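Local structure of phosphoribosylaminoimidazole-succinocarboxamide synthase (Thermotoga maritima, 1KUT) at residues 18-23 against 68-73. The protein catalyses the ATP-dependent joining of L-aspartate to carboxyaminoimidazole ribonucleotide, giving SAICAR, a step of de novo purine biosynthesis. Numbering follows the deposited sequence.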
loop_
_atom_site.group_PDB
_atom_site.type_symbol
_atom_site.label_atom_id
_atom_site.label_comp_id
_atom_site.label_asym_id
_atom_site.label_seq_id
_atom_site.Cartn_x
_atom_site.Cartn_y
_atom_site.Cartn_z
ATOM N N LEU B 18 -11.111 -20.251 -23.254
ATOM C CA LEU B 18 -9.902 -21.053 -23.390
ATOM C C LEU B 18 -8.720 -20.185 -22.977
ATOM O O LEU B 18 -8.664 -18.998 -23.287
ATOM C CB LEU B 18 -9.717 -21.544 -24.837
ATOM C CG LEU B 18 -10.623 -22.660 -25.373
ATOM C CD1 LEU B 18 -10.209 -22.981 -26.803
ATOM C CD2 LEU B 18 -10.514 -23.910 -24.497
ATOM N N LEU B 19 -7.781 -20.783 -22.262
ATOM C CA LEU B 19 -6.613 -20.056 -21.814
ATOM C C LEU B 19 -5.384 -20.803 -22.313
ATOM O O LEU B 19 -5.060 -21.903 -21.832
ATOM C CB LEU B 19 -6.615 -19.966 -20.285
ATOM C CG LEU B 19 -5.469 -19.227 -19.587
ATOM C CD1 LEU B 19 -5.383 -17.791 -20.087
ATOM C CD2 LEU B 19 -5.718 -19.248 -18.077
ATOM N N GLU B 20 -4.718 -20.219 -23.300
ATOM C CA GLU B 20 -3.528 -20.839 -23.855
ATOM C C GLU B 20 -2.269 -20.246 -23.264
ATOM O O GLU B 20 -2.067 -19.035 -23.287
ATOM C CB GLU B 20 -3.479 -20.671 -25.365
ATOM C CG GLU B 20 -2.222 -21.245 -25.966
ATOM C CD GLU B 20 -2.181 -21.081 -27.459
ATOM O OE1 GLU B 20 -1.165 -21.482 -28.071
ATOM O OE2 GLU B 20 -3.169 -20.551 -28.022
ATOM N N PHE B 21 -1.410 -21.111 -22.754
ATOM C CA PHE B 21 -0.177 -20.644 -22.158
ATOM C C PHE B 21 0.907 -20.507 -23.213
ATOM O O PHE B 21 1.133 -21.421 -23.993
ATOM C CB PHE B 21 0.249 -21.609 -21.048
ATOM C CG PHE B 21 -0.591 -21.499 -19.794
ATOM C CD1 PHE B 21 -1.969 -21.691 -19.844
ATOM C CD2 PHE B 21 -0.005 -21.188 -18.570
ATOM C CE1 PHE B 21 -2.747 -21.573 -18.695
ATOM C CE2 PHE B 21 -0.778 -21.070 -17.424
ATOM C CZ PHE B 21 -2.148 -21.262 -17.487
ATOM N N LYS B 22 1.552 -19.344 -23.245
ATOM C CA LYS B 22 2.627 -19.086 -24.196
ATOM C C LYS B 22 3.958 -19.533 -23.597
ATOM O O LYS B 22 4.008 -19.963 -22.445
ATOM C CB LYS B 22 2.685 -17.597 -24.551
ATOM C CG LYS B 22 1.513 -17.114 -25.405
ATOM C CD LYS B 22 1.698 -15.665 -25.861
ATOM C CE LYS B 22 1.568 -14.685 -24.700
ATOM N NZ LYS B 22 1.730 -13.256 -25.148
ATOM N N ASP B 23 5.035 -19.426 -24.372
ATOM C CA ASP B 23 6.359 -19.845 -23.910
ATOM C C ASP B 23 7.267 -18.675 -23.525
ATOM O O ASP B 23 8.449 -18.874 -23.239
ATOM C CB ASP B 23 7.043 -20.675 -24.996
ATOM C CG ASP B 23 6.238 -21.890 -25.395
ATOM O OD1 ASP B 23 6.445 -22.398 -26.512
ATOM O OD2 ASP B 23 5.402 -22.349 -24.592
ATOM N N PRO B 68 -4.328 -30.677 -23.039
ATOM C CA PRO B 68 -2.914 -30.763 -23.435
ATOM C C PRO B 68 -2.708 -30.201 -24.830
ATOM O O PRO B 68 -3.580 -30.321 -25.687
ATOM C CB PRO B 68 -2.615 -32.262 -23.375
ATOM C CG PRO B 68 -3.671 -32.816 -22.435
ATOM C CD PRO B 68 -4.895 -32.019 -22.812
ATOM N N PRO B 69 -1.548 -29.595 -25.088
ATOM C CA PRO B 69 -0.418 -29.403 -24.168
ATOM C C PRO B 69 -0.387 -28.131 -23.299
ATOM O O PRO B 69 0.076 -28.175 -22.159
ATOM C CB PRO B 69 0.778 -29.457 -25.105
ATOM C CG PRO B 69 0.229 -28.734 -26.334
ATOM C CD PRO B 69 -1.124 -29.402 -26.490
ATOM N N ARG B 70 -0.888 -27.014 -23.816
ATOM C CA ARG B 70 -0.818 -25.751 -23.086
ATOM C C ARG B 70 -2.105 -24.941 -23.005
ATOM O O ARG B 70 -2.066 -23.701 -22.933
ATOM C CB ARG B 70 0.275 -24.885 -23.718
ATOM C CG ARG B 70 0.029 -24.536 -25.199
ATOM C CD ARG B 70 1.315 -23.981 -25.864
ATOM N NE ARG B 70 1.094 -22.712 -26.560
ATOM C CZ ARG B 70 2.068 -21.916 -27.009
ATOM N NH1 ARG B 70 3.339 -22.253 -26.838
ATOM N NH2 ARG B 70 1.779 -20.764 -27.621
ATOM N N THR B 71 -3.236 -25.635 -22.988
ATOM C CA THR B 71 -4.541 -24.983 -22.934
ATOM C C THR B 71 -5.399 -25.411 -21.748
ATOM O O THR B 71 -5.405 -26.573 -21.362
ATOM C CB THR B 71 -5.335 -25.265 -24.228
ATOM O OG1 THR B 71 -4.702 -24.587 -25.319
ATOM C CG2 THR B 71 -6.779 -24.793 -24.106
ATOM N N LEU B 72 -6.126 -24.461 -21.177
ATOM C CA LEU B 72 -7.001 -24.746 -20.044
ATOM C C LEU B 72 -8.420 -24.311 -20.384
ATOM O O LEU B 72 -8.641 -23.182 -20.839
ATOM C CB LEU B 72 -6.540 -23.977 -18.805
ATOM C CG LEU B 72 -5.960 -24.752 -17.627
ATOM C CD1 LEU B 72 -4.917 -25.726 -18.094
ATOM C CD2 LEU B 72 -5.377 -23.772 -16.638
ATOM N N LYS B 73 -9.383 -25.202 -20.195
ATOM C CA LYS B 73 -10.751 -24.811 -20.457
ATOM C C LYS B 73 -11.205 -24.175 -19.146
ATOM O O LYS B 73 -11.234 -24.827 -18.093
ATOM C CB LYS B 73 -11.606 -26.024 -20.807
ATOM C CG LYS B 73 -13.036 -25.687 -21.208
ATOM C CD LYS B 73 -13.781 -26.990 -21.441
ATOM C CE LYS B 73 -15.278 -26.874 -21.188
ATOM N NZ LYS B 73 -15.883 -28.256 -21.074
HETATM O O HOH W 1 3.874 -19.045 -27.633
#
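Arg70 holds CG in the crowded position between its backbone N and carbonyl carbon (chi1 61°), and its chain bends at chi3 (-129°). This lays the guanidinium alongside segment 18-23, with one face over Lys22 CA. Glu20 has CG anti to the backbone N and is extended beyond it, so its carboxylate comes to the guanidinium edge. The grip is side-on and falls on one oxygen. Arg70 NE bonds Glu20 OE1 on its anti lone pair at 3.0 Å, and Arg70 NH2 reaches Glu20 OE1 at 3.1 Å from above the carboxylate plane. Arg70 NH1 forms a salt bridge to Asp23 OD2 (3.1 Å), with the two planes nearly perpendicular (86°). Two acids thus probably share one positive charge. A water accepts from Arg70 NH2.

Antiparallel pairing sets the register. Leu19 and Leu72 exchange two backbone bonds, and Phe21 N meets Arg70 O at 2.7 Å, nearly along the C=O axis. Leu72 CD2 touches Phe21 CE1 at 4.0 Å.

Asp23 OD2 also accepts from Gly40 N. Phe21 and Leu72 pack on helix 39-55. Strands 16-21 and 71-74 are neighbours within an antiparallel sheet, flanked by strands 8-13 and 63-67.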